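Local coordinates for 3-phytase (Klebsiella pneumoniae, PDB 2WNH), which probably hydrolyses phosphate esters of inositol hexakisphosphate (phytate), as a histidine acid phosphatase of the 3-phytase type, at residues 183-191 with 201-210; 215-224 with 343-351. The protein carries 3 engineered substitutions. All blocks are in the same frame, centred on the assembly; numbering follows the deposited sequence. Where two conformers were deposited one is given.

Interaction 1 of 2, residues 183-191 with 201-210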
ATOM      1  N   PRO B 183     -22.588  51.026  -3.706  1.00 38.77           N
ATOM      2  CA  PRO B 183     -23.325  51.578  -2.555  1.00 38.74           C
ATOM      3  C   PRO B 183     -22.607  51.465  -1.200  1.00 38.01           C
ATOM      4  O   PRO B 183     -22.502  52.463  -0.475  1.00 37.90           O
ATOM      5  CB  PRO B 183     -24.625  50.765  -2.544  1.00 38.86           C
ATOM      6  CG  PRO B 183     -24.813  50.346  -3.942  1.00 39.84           C
ATOM      7  CD  PRO B 183     -23.446  50.153  -4.528  1.00 38.35           C
ATOM      8  N   ILE B 184     -22.101  50.277  -0.872  1.00 36.55           N
ATOM      9  CA  ILE B 184     -21.474  50.038   0.443  1.00 35.37           C
ATOM     10  C   ILE B 184     -20.364  51.030   0.858  1.00 35.44           C
ATOM     11  O   ILE B 184     -20.192  51.305   2.050  1.00 34.74           O
ATOM     12  CB  ILE B 184     -20.980  48.556   0.595  1.00 34.95           C
ATOM     13  CG1 ILE B 184     -20.843  48.140   2.069  1.00 34.03           C
ATOM     14  CG2 ILE B 184     -19.677  48.324  -0.156  1.00 33.53           C
ATOM     15  CD1 ILE B 184     -22.165  48.061   2.839  1.00 34.72           C
ATOM     16  N   PHE B 185     -19.605  51.557  -0.100  1.00 35.54           N
ATOM     17  CA  PHE B 185     -18.471  52.416   0.254  1.00 36.18           C
ATOM     18  C   PHE B 185     -18.926  53.836   0.598  1.00 37.57           C
ATOM     19  O   PHE B 185     -18.157  54.619   1.141  1.00 37.10           O
ATOM     20  CB  PHE B 185     -17.377  52.376  -0.827  1.00 35.06           C
ATOM     21  CG  PHE B 185     -16.764  51.005  -0.998  1.00 34.10           C
ATOM     22  CD1 PHE B 185     -17.298  50.095  -1.907  1.00 33.93           C
ATOM     23  CD2 PHE B 185     -15.681  50.618  -0.218  1.00 34.65           C
ATOM     24  CE1 PHE B 185     -16.749  48.802  -2.042  1.00 34.72           C
ATOM     25  CE2 PHE B 185     -15.120  49.328  -0.342  1.00 35.19           C
ATOM     26  CZ  PHE B 185     -15.662  48.424  -1.258  1.00 33.11           C
ATOM     27  N   ASP B 186     -20.193  54.128   0.305  1.00 40.13           N
ATOM     28  CA  ASP B 186     -20.820  55.402   0.670  1.00 42.81           C
ATOM     29  C   ASP B 186     -21.508  55.391   2.049  1.00 43.82           C
ATOM     30  O   ASP B 186     -21.793  56.461   2.604  1.00 45.11           O
ATOM     31  CB  ASP B 186     -21.840  55.827  -0.399  1.00 43.23           C
ATOM     32  CG  ASP B 186     -21.233  55.939  -1.793  1.00 45.74           C
ATOM     33  OD1 ASP B 186     -20.077  56.419  -1.923  1.00 48.95           O
ATOM     34  OD2 ASP B 186     -21.925  55.547  -2.764  1.00 48.03           O
ATOM     35  N   THR B 187     -21.784  54.207   2.601  1.00 43.80           N
ATOM     36  CA  THR B 187     -22.521  54.129   3.867  1.00 43.20           C
ATOM     37  C   THR B 187     -21.607  54.398   5.075  1.00 42.35           C
ATOM     38  O   THR B 187     -20.527  53.808   5.191  1.00 41.80           O
ATOM     39  CB  THR B 187     -23.340  52.798   4.039  1.00 44.45           C
ATOM     40  OG1 THR B 187     -22.719  51.936   5.001  1.00 45.98           O
ATOM     41  CG2 THR B 187     -23.533  52.054   2.708  1.00 43.89           C
ATOM     42  N   PRO B 188     -22.019  55.331   5.956  1.00 41.04           N
ATOM     43  CA  PRO B 188     -21.295  55.551   7.208  1.00 39.29           C
ATOM     44  C   PRO B 188     -21.418  54.339   8.123  1.00 36.51           C
ATOM     45  O   PRO B 188     -22.385  53.571   8.020  1.00 36.23           O
ATOM     46  CB  PRO B 188     -22.021  56.761   7.828  1.00 40.24           C
ATOM     47  CG  PRO B 188     -22.709  57.425   6.670  1.00 41.12           C
ATOM     48  CD  PRO B 188     -23.146  56.270   5.814  1.00 41.62           C
ATOM     49  N   TRP B 189     -20.441  54.174   9.002  1.00 33.98           N
ATOM     50  CA  TRP B 189     -20.410  53.018   9.905  1.00 32.65           C
ATOM     51  C   TRP B 189     -21.156  53.335  11.189  1.00 33.10           C
ATOM     52  O   TRP B 189     -20.741  54.214  11.956  1.00 33.38           O
ATOM     53  CB  TRP B 189     -18.970  52.643  10.242  1.00 30.54           C
ATOM     54  CG  TRP B 189     -18.179  52.058   9.089  1.00 29.80           C
ATOM     55  CD1 TRP B 189     -18.544  52.005   7.767  1.00 28.31           C
ATOM     56  CD2 TRP B 189     -16.870  51.481   9.166  1.00 27.65           C
ATOM     57  NE1 TRP B 189     -17.547  51.415   7.024  1.00 25.57           N
ATOM     58  CE2 TRP B 189     -16.507  51.086   7.858  1.00 27.20           C
ATOM     59  CE3 TRP B 189     -15.971  51.247  10.216  1.00 25.95           C
ATOM     60  CZ2 TRP B 189     -15.276  50.468   7.572  1.00 26.47           C
ATOM     61  CZ3 TRP B 189     -14.747  50.634   9.932  1.00 26.99           C
ATOM     62  CH2 TRP B 189     -14.411  50.264   8.619  1.00 27.44           C
ATOM     63  N   ARG B 190     -22.248  52.616  11.419  1.00 33.13           N
ATOM     64  CA  ARG B 190     -23.040  52.791  12.637  1.00 33.53           C
ATOM     65  C   ARG B 190     -23.504  51.458  13.199  1.00 31.87           C
ATOM     66  O   ARG B 190     -23.658  50.481  12.467  1.00 30.44           O
ATOM     67  CB  ARG B 190     -24.247  53.692  12.370  1.00 35.10           C
ATOM     68  CG  ARG B 190     -25.368  53.038  11.574  1.00 40.90           C
ATOM     69  CD  ARG B 190     -26.387  54.074  11.073  1.00 48.88           C
ATOM     70  NE  ARG B 190     -25.914  54.773   9.878  1.00 53.39           N
ATOM     71  CZ  ARG B 190     -25.961  54.276   8.639  1.00 55.82           C
ATOM     72  NH1 ARG B 190     -26.459  53.065   8.405  1.00 55.12           N
ATOM     73  NH2 ARG B 190     -25.505  54.996   7.623  1.00 56.00           N
ATOM     74  N   VAL B 191     -23.744  51.433  14.504  1.00 30.78           N
ATOM     75  CA  VAL B 191     -24.259  50.238  15.155  1.00 29.92           C
ATOM     76  C   VAL B 191     -25.749  50.083  14.861  1.00 31.51           C
ATOM     77  O   VAL B 191     -26.546  50.991  15.118  1.00 32.27           O
ATOM     78  CB  VAL B 191     -23.971  50.260  16.670  1.00 29.37           C
ATOM     79  CG1 VAL B 191     -24.289  48.917  17.291  1.00 27.60           C
ATOM     80  CG2 VAL B 191     -22.513  50.626  16.914  1.00 27.25           C
ATOM     81  N   ILE B 201     -22.371  46.258  12.494  1.00 27.11           N
ATOM     82  CA  ILE B 201     -21.885  47.588  12.119  1.00 26.40           C
ATOM     83  C   ILE B 201     -22.180  47.800  10.635  1.00 26.81           C
ATOM     84  O   ILE B 201     -21.752  47.013   9.785  1.00 24.84           O
ATOM     85  CB  ILE B 201     -20.358  47.745  12.356  1.00 25.48           C
ATOM     86  CG1 ILE B 201     -19.925  47.271  13.762  1.00 27.48           C
ATOM     87  CG2 ILE B 201     -19.874  49.150  11.987  1.00 26.94           C
ATOM     88  CD1 ILE B 201     -20.304  48.149  14.911  1.00 26.50           C
ATOM     89  N   SER B 202     -22.923  48.856  10.307  1.00 26.97           N
ATOM     90  CA  SER B 202     -23.233  49.108   8.900  1.00 26.53           C
ATOM     91  C   SER B 202     -21.942  49.395   8.144  1.00 26.06           C
ATOM     92  O   SER B 202     -20.986  49.959   8.698  1.00 24.72           O
ATOM     93  CB  SER B 202     -24.227  50.270   8.754  1.00 26.74           C
ATOM     94  OG  SER B 202     -23.594  51.468   9.142  1.00 27.84           O
ATOM     95  N   GLY B 203     -21.905  48.992   6.873  1.00 26.13           N
ATOM     96  CA  GLY B 203     -20.715  49.182   6.051  1.00 25.87           C
ATOM     97  C   GLY B 203     -19.660  48.096   6.306  1.00 26.09           C
ATOM     98  O   GLY B 203     -19.424  47.232   5.445  1.00 25.36           O
ATOM     99  N   LEU B 204     -19.039  48.162   7.485  1.00 24.21           N
ATOM    100  CA  LEU B 204     -17.993  47.232   7.902  1.00 24.80           C
ATOM    101  C   LEU B 204     -18.432  45.769   7.838  1.00 24.17           C
ATOM    102  O   LEU B 204     -17.693  44.925   7.321  1.00 25.21           O
ATOM    103  CB  LEU B 204     -17.522  47.557   9.325  1.00 24.68           C
ATOM    104  CG  LEU B 204     -16.479  46.612   9.949  1.00 25.74           C
ATOM    105  CD1 LEU B 204     -15.223  46.539   9.094  1.00 27.09           C
ATOM    106  CD2 LEU B 204     -16.107  47.064  11.329  1.00 24.63           C
ATOM    107  N   SER B 205     -19.623  45.467   8.341  1.00 23.22           N
ATOM    108  CA  SER B 205     -20.047  44.070   8.393  1.00 23.10           C
ATOM    109  C   SER B 205     -20.131  43.468   6.996  1.00 23.63           C
ATOM    110  O   SER B 205     -19.662  42.349   6.789  1.00 21.73           O
ATOM    111  CB  SER B 205     -21.344  43.863   9.192  1.00 23.18           C
ATOM    112  OG  SER B 205     -22.446  44.505   8.577  1.00 30.12           O
ATOM    113  N   VAL B 206     -20.699  44.208   6.038  1.00 22.47           N
ATOM    114  CA  VAL B 206     -20.802  43.712   4.666  1.00 23.01           C
ATOM    115  C   VAL B 206     -19.422  43.680   3.996  1.00 21.94           C
ATOM    116  O   VAL B 206     -19.117  42.744   3.270  1.00 20.90           O
ATOM    117  CB  VAL B 206     -21.859  44.468   3.831  1.00 23.42           C
ATOM    118  CG1 VAL B 206     -21.941  43.892   2.408  1.00 24.77           C
ATOM    119  CG2 VAL B 206     -23.235  44.346   4.498  1.00 23.63           C
ATOM    120  N   MET B 207     -18.577  44.673   4.272  1.00 21.72           N
ATOM    121  CA  MET B 207     -17.196  44.615   3.795  1.00 21.99           C
ATOM    122  C   MET B 207     -16.490  43.352   4.274  1.00 21.62           C
ATOM    123  O   MET B 207     -15.752  42.719   3.513  1.00 20.91           O
ATOM    124  CB  MET B 207     -16.402  45.845   4.208  1.00 21.82           C
ATOM    125  CG  MET B 207     -16.692  47.047   3.311  1.00 26.50           C
ATOM    126  SD  MET B 207     -15.736  48.478   3.804  1.00 28.61           S
ATOM    127  CE  MET B 207     -17.036  49.551   4.396  1.00 36.94           C
ATOM    128  N   ALA B 208     -16.726  43.000   5.533  1.00 21.93           N
ATOM    129  CA  ALA B 208     -16.166  41.765   6.103  1.00 21.73           C
ATOM    130  C   ALA B 208     -16.690  40.522   5.369  1.00 21.83           C
ATOM    131  O   ALA B 208     -15.904  39.595   5.117  1.00 21.43           O
ATOM    132  CB  ALA B 208     -16.470  41.690   7.611  1.00 21.75           C
ATOM    133  N   ASN B 209     -17.983  40.502   5.030  1.00 20.97           N
ATOM    134  CA  ASN B 209     -18.572  39.449   4.192  1.00 22.06           C
ATOM    135  C   ASN B 209     -17.839  39.355   2.847  1.00 21.78           C
ATOM    136  O   ASN B 209     -17.617  38.260   2.320  1.00 21.63           O
ATOM    137  CB  ASN B 209     -20.055  39.730   3.849  1.00 22.71           C
ATOM    138  CG  ASN B 209     -21.009  39.596   5.026  1.00 27.25           C
ATOM    139  OD1 ASN B 209     -22.099  40.201   5.010  1.00 32.14           O
ATOM    140  ND2 ASN B 209     -20.645  38.794   6.029  1.00 25.28           N
ATOM    141  N   MET B 210     -17.515  40.513   2.263  1.00 20.71           N
ATOM    142  CA  MET B 210     -16.817  40.542   0.974  1.00 20.46           C
ATOM    143  C   MET B 210     -15.407  39.958   1.081  1.00 19.26           C
ATOM    144  O   MET B 210     -15.015  39.142   0.257  1.00 18.69           O
ATOM    145  CB  MET B 210     -16.771  41.971   0.413  1.00 21.10           C
ATOM    146  CG  MET B 210     -18.109  42.464  -0.080  1.00 24.07           C
ATOM    147  SD  MET B 210     -17.932  44.178  -0.669  1.00 31.62           S
ATOM    148  CE  MET B 210     -18.393  45.060   0.779  1.00 32.77           C
TER
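W189 lies against the first turn of helix 204-219, and this is the tightly packed part of the contact. CB of L204 sits over the centre of the six-membered ring, 3.8 Å from its centroid, in a CH-pi contact. CE of M207 comes to the edge of the indole, near its plane, 3.3 Å from W189 NE1. The M207 sulfur also makes an oblique Met-aromatic contact with F185. I184 packs farther along the helix. Its CD1 reaches V206 CB at 3.7 Å, and its CG2 meets M210 CE.

Buried S202 belongs to the tight part too. Its OG, at chi1 68°, donates to P188 O at 2.7 Å, in the carbonyl plane and on a lone pair. S202 OG also accepts from R190 N at 2.9 Å. S202 N donates to R190 O at 2.8 Å. V191 and I201 form an antiparallel non-hydrogen-bonded pair ending the small two-stranded sheet, and G203 is the helix N-cap.

The solvent side is looser. P188 is exposed, and so is R190, whose NH1 forms a salt bridge with E192. The chemistry implies that apolar side chains cover the first turns of the helix, while S202, through OG and N, ties P188 and R190 to the residues just before it.

Interaction 2 of 2, residues 215-224 with 343-351; sequences RLGWSENLPL and QGLDDLRRL
S219 and R349 bring their CA atoms to 4.4 Å where helices 215-219 and 345-349 meet at 54°, their axes 8.8 Å apart at the closest. R349 makes the largest share of the contact. Its chain is extended from CG to NE and runs across the W218 ring at about a right angle. CD lies over the five-membered ring, 3.7 Å from its centroid. The guanidinium follows over the six-membered ring as a cation-pi stack, the planes 25° apart.

The tip of R349 then meets the end of the other helix. NH1 donates to W218 O at 3.0 Å, in the carbonyl plane and on a lone pair. NH2 donates to L222 O at 2.9 Å, tilted from that carbonyl plane. NH1 adds a weak bond to L222 O. N221 OD1 approaches the guanidinium face opposite W218, but its hydrogen bond goes to G117 N of the second subunit. R349 NE binds G115 O of that subunit.

At its edge the indole makes a weak bond from NE1 to D346 OD1, 3.1 Å long. L345 CB packs beside W218 CD1, and L345 CD2 touches R215 CG. On the flank, L348 CD1 lies 3.9 Å from S219 OG.

N221 has positive phi and closes helix 204-219 with a Schellman motif. W218 O takes a bond from N221 N as well as from R349 NH1. The chemistry implies that R349 helps satisfy carbonyls at this helix end, where its positive charge would probably be favoured, and that it joins this end to the subunit interface.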
ATOM      1  N   ARG B 215     -11.327  35.706   0.329  1.00 16.46           N
ATOM      2  CA  ARG B 215     -10.384  34.784   0.965  1.00 17.33           C
ATOM      3  C   ARG B 215     -10.746  33.333   0.674  1.00 17.08           C
ATOM      4  O   ARG B 215      -9.869  32.506   0.376  1.00 17.03           O
ATOM      5  CB  ARG B 215     -10.350  35.000   2.485  1.00 16.95           C
ATOM      6  CG  ARG B 215      -9.468  33.969   3.225  1.00 20.42           C
ATOM      7  CD  ARG B 215     -10.314  32.778   3.741  1.00 19.22           C
ATOM      8  NE  ARG B 215     -10.958  33.149   5.006  1.00 19.11           N
ATOM      9  CZ  ARG B 215     -10.305  33.283   6.155  1.00 20.48           C
ATOM     10  NH1 ARG B 215      -9.002  33.051   6.219  1.00 20.12           N
ATOM     11  NH2 ARG B 215     -10.952  33.661   7.252  1.00 21.53           N
ATOM     12  N   LEU B 216     -12.033  33.018   0.796  1.00 17.45           N
ATOM     13  CA  LEU B 216     -12.532  31.661   0.486  1.00 16.60           C
ATOM     14  C   LEU B 216     -12.357  31.313  -0.999  1.00 16.10           C
ATOM     15  O   LEU B 216     -11.871  30.219  -1.316  1.00 16.52           O
ATOM     16  CB  LEU B 216     -13.999  31.489   0.933  1.00 17.92           C
ATOM     17  CG  LEU B 216     -14.212  31.429   2.455  1.00 19.24           C
ATOM     18  CD1 LEU B 216     -15.682  31.611   2.792  1.00 17.79           C
ATOM     19  CD2 LEU B 216     -13.648  30.144   3.059  1.00 19.59           C
ATOM     20  N   GLY B 217     -12.696  32.237  -1.906  1.00 16.88           N
ATOM     21  CA  GLY B 217     -12.439  32.021  -3.354  1.00 16.72           C
ATOM     22  C   GLY B 217     -10.970  31.804  -3.742  1.00 17.25           C
ATOM     23  O   GLY B 217     -10.686  30.983  -4.644  1.00 16.79           O
ATOM     24  N   TRP B 218     -10.054  32.542  -3.091  1.00 16.29           N
ATOM     25  CA  TRP B 218      -8.603  32.322  -3.233  1.00 16.40           C
ATOM     26  C   TRP B 218      -8.264  30.900  -2.793  1.00 16.01           C
ATOM     27  O   TRP B 218      -7.607  30.130  -3.508  1.00 15.23           O
ATOM     28  CB  TRP B 218      -7.760  33.320  -2.405  1.00 17.79           C
ATOM     29  CG  TRP B 218      -6.270  33.083  -2.635  1.00 16.36           C
ATOM     30  CD1 TRP B 218      -5.414  32.325  -1.869  1.00 18.04           C
ATOM     31  CD2 TRP B 218      -5.502  33.544  -3.757  1.00 21.15           C
ATOM     32  NE1 TRP B 218      -4.157  32.308  -2.442  1.00 21.04           N
ATOM     33  CE2 TRP B 218      -4.181  33.061  -3.591  1.00 20.24           C
ATOM     34  CE3 TRP B 218      -5.798  34.353  -4.871  1.00 24.08           C
ATOM     35  CZ2 TRP B 218      -3.155  33.337  -4.517  1.00 22.45           C
ATOM     36  CZ3 TRP B 218      -4.768  34.630  -5.797  1.00 23.04           C
ATOM     37  CH2 TRP B 218      -3.466  34.123  -5.605  1.00 21.33           C
ATOM     38  N   SER B 219      -8.718  30.567  -1.591  1.00 15.61           N
ATOM     39  CA  SER B 219      -8.398  29.282  -0.961  1.00 15.70           C
ATOM     40  C   SER B 219      -8.954  28.104  -1.753  1.00 15.54           C
ATOM     41  O   SER B 219      -8.357  27.007  -1.745  1.00 16.92           O
ATOM     42  CB  SER B 219      -8.958  29.256   0.461  1.00 15.82           C
ATOM     43  OG  SER B 219      -8.406  30.328   1.209  1.00 17.35           O
ATOM     44  N   GLU B 220     -10.086  28.341  -2.408  1.00 15.55           N
ATOM     45  CA  GLU B 220     -10.791  27.384  -3.279  1.00 15.76           C
ATOM     46  C   GLU B 220     -10.029  27.031  -4.567  1.00 14.70           C
ATOM     47  O   GLU B 220     -10.348  26.048  -5.242  1.00 15.61           O
ATOM     48  CB  GLU B 220     -12.176  27.976  -3.651  1.00 15.45           C
ATOM     49  CG  GLU B 220     -13.031  27.187  -4.673  1.00 16.13           C
ATOM     50  CD  GLU B 220     -13.686  25.940  -4.070  1.00 14.84           C
ATOM     51  OE1 GLU B 220     -13.391  25.593  -2.917  1.00 16.62           O
ATOM     52  OE2 GLU B 220     -14.525  25.301  -4.760  1.00 16.12           O
ATOM     53  N   ASN B 221      -9.063  27.862  -4.941  1.00 15.11           N
ATOM     54  CA  ASN B 221      -8.494  27.770  -6.305  1.00 15.76           C
ATOM     55  C   ASN B 221      -9.512  28.098  -7.428  1.00 15.59           C
ATOM     56  O   ASN B 221      -9.498  27.481  -8.517  1.00 16.15           O
ATOM     57  CB  ASN B 221      -7.802  26.398  -6.541  1.00 14.72           C
ATOM     58  CG  ASN B 221      -6.854  26.422  -7.743  1.00 18.74           C
ATOM     59  OD1 ASN B 221      -6.345  27.487  -8.120  1.00 17.37           O
ATOM     60  ND2 ASN B 221      -6.621  25.255  -8.359  1.00 16.49           N
ATOM     61  N   LEU B 222     -10.417  29.056  -7.169  1.00 16.40           N
ATOM     62  CA  LEU B 222     -11.222  29.632  -8.264  1.00 16.18           C
ATOM     63  C   LEU B 222     -10.288  30.272  -9.290  1.00 17.81           C
ATOM     64  O   LEU B 222      -9.256  30.842  -8.919  1.00 16.86           O
ATOM     65  CB  LEU B 222     -12.153  30.746  -7.746  1.00 16.18           C
ATOM     66  CG  LEU B 222     -13.413  30.389  -6.966  1.00 15.85           C
ATOM     67  CD1 LEU B 222     -14.213  31.662  -6.670  1.00 17.02           C
ATOM     68  CD2 LEU B 222     -14.333  29.372  -7.656  1.00 18.03           C
ATOM     69  N   PRO B 223     -10.647  30.175 -10.578  1.00 19.06           N
ATOM     70  CA  PRO B 223      -9.948  30.966 -11.605  1.00 19.81           C
ATOM     71  C   PRO B 223      -9.927  32.429 -11.198  1.00 20.52           C
ATOM     72  O   PRO B 223     -10.908  32.896 -10.616  1.00 20.35           O
ATOM     73  CB  PRO B 223     -10.832  30.782 -12.836  1.00 19.99           C
ATOM     74  CG  PRO B 223     -11.464  29.425 -12.644  1.00 20.33           C
ATOM     75  CD  PRO B 223     -11.706  29.326 -11.154  1.00 18.67           C
ATOM     76  N   LEU B 224      -8.836  33.136 -11.502  1.00 20.50           N
ATOM     77  CA  LEU B 224      -8.702  34.552 -11.113  1.00 22.14           C
ATOM     78  C   LEU B 224      -9.801  35.427 -11.708  1.00 23.14           C
ATOM     79  O   LEU B 224     -10.253  36.389 -11.074  1.00 21.85           O
ATOM     80  CB  LEU B 224      -7.343  35.103 -11.515  1.00 22.57           C
ATOM     81  CG  LEU B 224      -6.109  34.439 -10.879  1.00 23.99           C
ATOM     82  CD1 LEU B 224      -4.851  35.125 -11.373  1.00 27.59           C
ATOM     83  CD2 LEU B 224      -6.151  34.405  -9.342  1.00 23.90           C
ATOM     84  N   GLN B 343      -3.708  26.202   7.726  1.00 13.71           N
ATOM     85  CA  GLN B 343      -2.818  26.269   6.575  1.00 14.73           C
ATOM     86  C   GLN B 343      -2.801  27.680   6.022  1.00 15.62           C
ATOM     87  O   GLN B 343      -3.809  28.389   6.091  1.00 17.72           O
ATOM     88  CB  GLN B 343      -3.284  25.315   5.487  1.00 14.85           C
ATOM     89  CG  GLN B 343      -3.046  23.854   5.843  1.00 17.40           C
ATOM     90  CD  GLN B 343      -3.040  22.975   4.598  1.00 17.89           C
ATOM     91  OE1 GLN B 343      -1.967  22.621   4.050  1.00 20.37           O
ATOM     92  NE2 GLN B 343      -4.219  22.622   4.139  1.00 13.56           N
ATOM     93  N   GLY B 344      -1.679  28.046   5.425  1.00 16.50           N
ATOM     94  CA  GLY B 344      -1.547  29.331   4.692  1.00 16.98           C
ATOM     95  C   GLY B 344      -2.400  29.418   3.425  1.00 17.49           C
ATOM     96  O   GLY B 344      -2.911  28.412   2.920  1.00 17.20           O
ATOM     97  N   LEU B 345      -2.566  30.645   2.916  1.00 16.92           N
ATOM     98  CA  LEU B 345      -3.437  30.897   1.774  1.00 17.49           C
ATOM     99  C   LEU B 345      -3.022  30.119   0.520  1.00 17.40           C
ATOM    100  O   LEU B 345      -3.874  29.533  -0.161  1.00 16.31           O
ATOM    101  CB  LEU B 345      -3.443  32.399   1.452  1.00 18.51           C
ATOM    102  CG  LEU B 345      -4.247  33.248   2.427  1.00 17.89           C
ATOM    103  CD1 LEU B 345      -3.768  34.698   2.318  1.00 18.54           C
ATOM    104  CD2 LEU B 345      -5.734  33.139   2.159  1.00 19.69           C
ATOM    105  N   ASP B 346      -1.736  30.133   0.200  1.00 17.64           N
ATOM    106  CA  ASP B 346      -1.311  29.426  -1.016  1.00 17.74           C
ATOM    107  C   ASP B 346      -1.346  27.906  -0.832  1.00 17.07           C
ATOM    108  O   ASP B 346      -1.657  27.184  -1.777  1.00 17.47           O
ATOM    109  CB  ASP B 346       0.045  29.926  -1.545  1.00 18.73           C
ATOM    110  CG  ASP B 346      -0.089  31.219  -2.360  1.00 22.74           C
ATOM    111  OD1 ASP B 346      -1.202  31.501  -2.896  1.00 25.14           O
ATOM    112  OD2 ASP B 346       0.914  31.945  -2.443  1.00 26.72           O
ATOM    113  N   ASP B 347      -1.066  27.432   0.381  1.00 16.91           N
ATOM    114  CA  ASP B 347      -1.130  25.987   0.680  1.00 17.66           C
ATOM    115  C   ASP B 347      -2.556  25.451   0.492  1.00 16.73           C
ATOM    116  O   ASP B 347      -2.744  24.345  -0.044  1.00 16.49           O
ATOM    117  CB  ASP B 347      -0.574  25.693   2.082  1.00 20.10           C
ATOM    118  CG  ASP B 347       0.973  25.622   2.096  1.00 24.19           C
ATOM    119  OD1 ASP B 347       1.622  25.735   1.024  1.00 27.24           O
ATOM    120  OD2 ASP B 347       1.540  25.434   3.175  1.00 30.13           O
ATOM    121  N   LEU B 348      -3.555  26.239   0.902  1.00 13.62           N
ATOM    122  CA  LEU B 348      -4.963  25.863   0.702  1.00 15.23           C
ATOM    123  C   LEU B 348      -5.287  25.873  -0.785  1.00 15.22           C
ATOM    124  O   LEU B 348      -5.857  24.920  -1.292  1.00 15.99           O
ATOM    125  CB  LEU B 348      -5.898  26.827   1.441  1.00 14.38           C
ATOM    126  CG  LEU B 348      -5.880  26.635   2.952  1.00 15.61           C
ATOM    127  CD1 LEU B 348      -6.564  27.842   3.621  1.00 14.81           C
ATOM    128  CD2 LEU B 348      -6.544  25.325   3.402  1.00 15.19           C
ATOM    129  N   ARG B 349      -4.893  26.948  -1.481  1.00 15.90           N
ATOM    130  CA  ARG B 349      -5.157  27.066  -2.906  1.00 14.92           C
ATOM    131  C   ARG B 349      -4.552  25.894  -3.683  1.00 15.11           C
ATOM    132  O   ARG B 349      -5.177  25.378  -4.618  1.00 15.39           O
ATOM    133  CB  ARG B 349      -4.620  28.397  -3.443  1.00 14.89           C
ATOM    134  CG  ARG B 349      -5.021  28.674  -4.898  1.00 16.44           C
ATOM    135  CD  ARG B 349      -4.693  30.101  -5.304  1.00 18.17           C
ATOM    136  NE  ARG B 349      -5.017  30.350  -6.713  1.00 16.41           N
ATOM    137  CZ  ARG B 349      -6.207  30.726  -7.181  1.00 18.14           C
ATOM    138  NH1 ARG B 349      -7.237  30.925  -6.357  1.00 16.57           N
ATOM    139  NH2 ARG B 349      -6.366  30.935  -8.496  1.00 17.72           N
ATOM    140  N   ARG B 350      -3.357  25.472  -3.274  1.00 13.57           N
ATOM    141  CA  ARG B 350      -2.603  24.409  -3.982  1.00 15.14           C
ATOM    142  C   ARG B 350      -2.925  22.983  -3.510  1.00 14.20           C
ATOM    143  O   ARG B 350      -2.372  22.005  -4.042  1.00 14.71           O
ATOM    144  CB  ARG B 350      -1.095  24.672  -3.859  0.70 15.57           C
ATOM    145  CG  ARG B 350      -0.618  25.995  -4.526  0.70 18.46           C
ATOM    146  CD  ARG B 350       0.834  26.277  -4.159  0.70 23.37           C
ATOM    147  NE  ARG B 350       1.661  25.118  -4.512  0.70 28.72           N
ATOM    148  CZ  ARG B 350       2.216  24.916  -5.707  0.70 30.68           C
ATOM    149  NH1 ARG B 350       2.069  25.804  -6.681  0.70 32.63           N
ATOM    150  NH2 ARG B 350       2.934  23.824  -5.922  0.70 32.33           N
ATOM    151  N   LEU B 351      -3.815  22.851  -2.528  1.00 14.40           N
ATOM    152  CA  LEU B 351      -4.068  21.550  -1.874  1.00 15.61           C
ATOM    153  C   LEU B 351      -2.758  20.881  -1.453  1.00 17.04           C
ATOM    154  O   LEU B 351      -2.568  19.657  -1.631  1.00 17.90           O
ATOM    155  CB  LEU B 351      -4.919  20.629  -2.756  1.00 14.51           C
ATOM    156  CG  LEU B 351      -6.364  21.099  -2.993  1.00 15.16           C
ATOM    157  CD1 LEU B 351      -7.088  20.153  -3.924  1.00 14.19           C
ATOM    158  CD2 LEU B 351      -7.128  21.211  -1.645  1.00 15.05           C
TER

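Helix 204-219 is common to both interactions. Interaction 1 uses its start and interaction 2 its end. Their centres are 25 Å apart, and their nearest atoms are about 5 Å apart without touching. They come in series along the chain, interaction 1 first. Interaction 1 is local and joins the helix start to the loop that follows helix 165-175, next to the small two-strand sheet 191-193/199-201. Interaction 2 spans 118 intervening residues and reaches the short helix 345-349, which follows strand 334-342 of the large mixed sheet. The helix thus links a region packed by helices 32-42, 157-163 and 165-175 to helix 345-349, where the second subunit also makes contact; no other chain touches interaction 1.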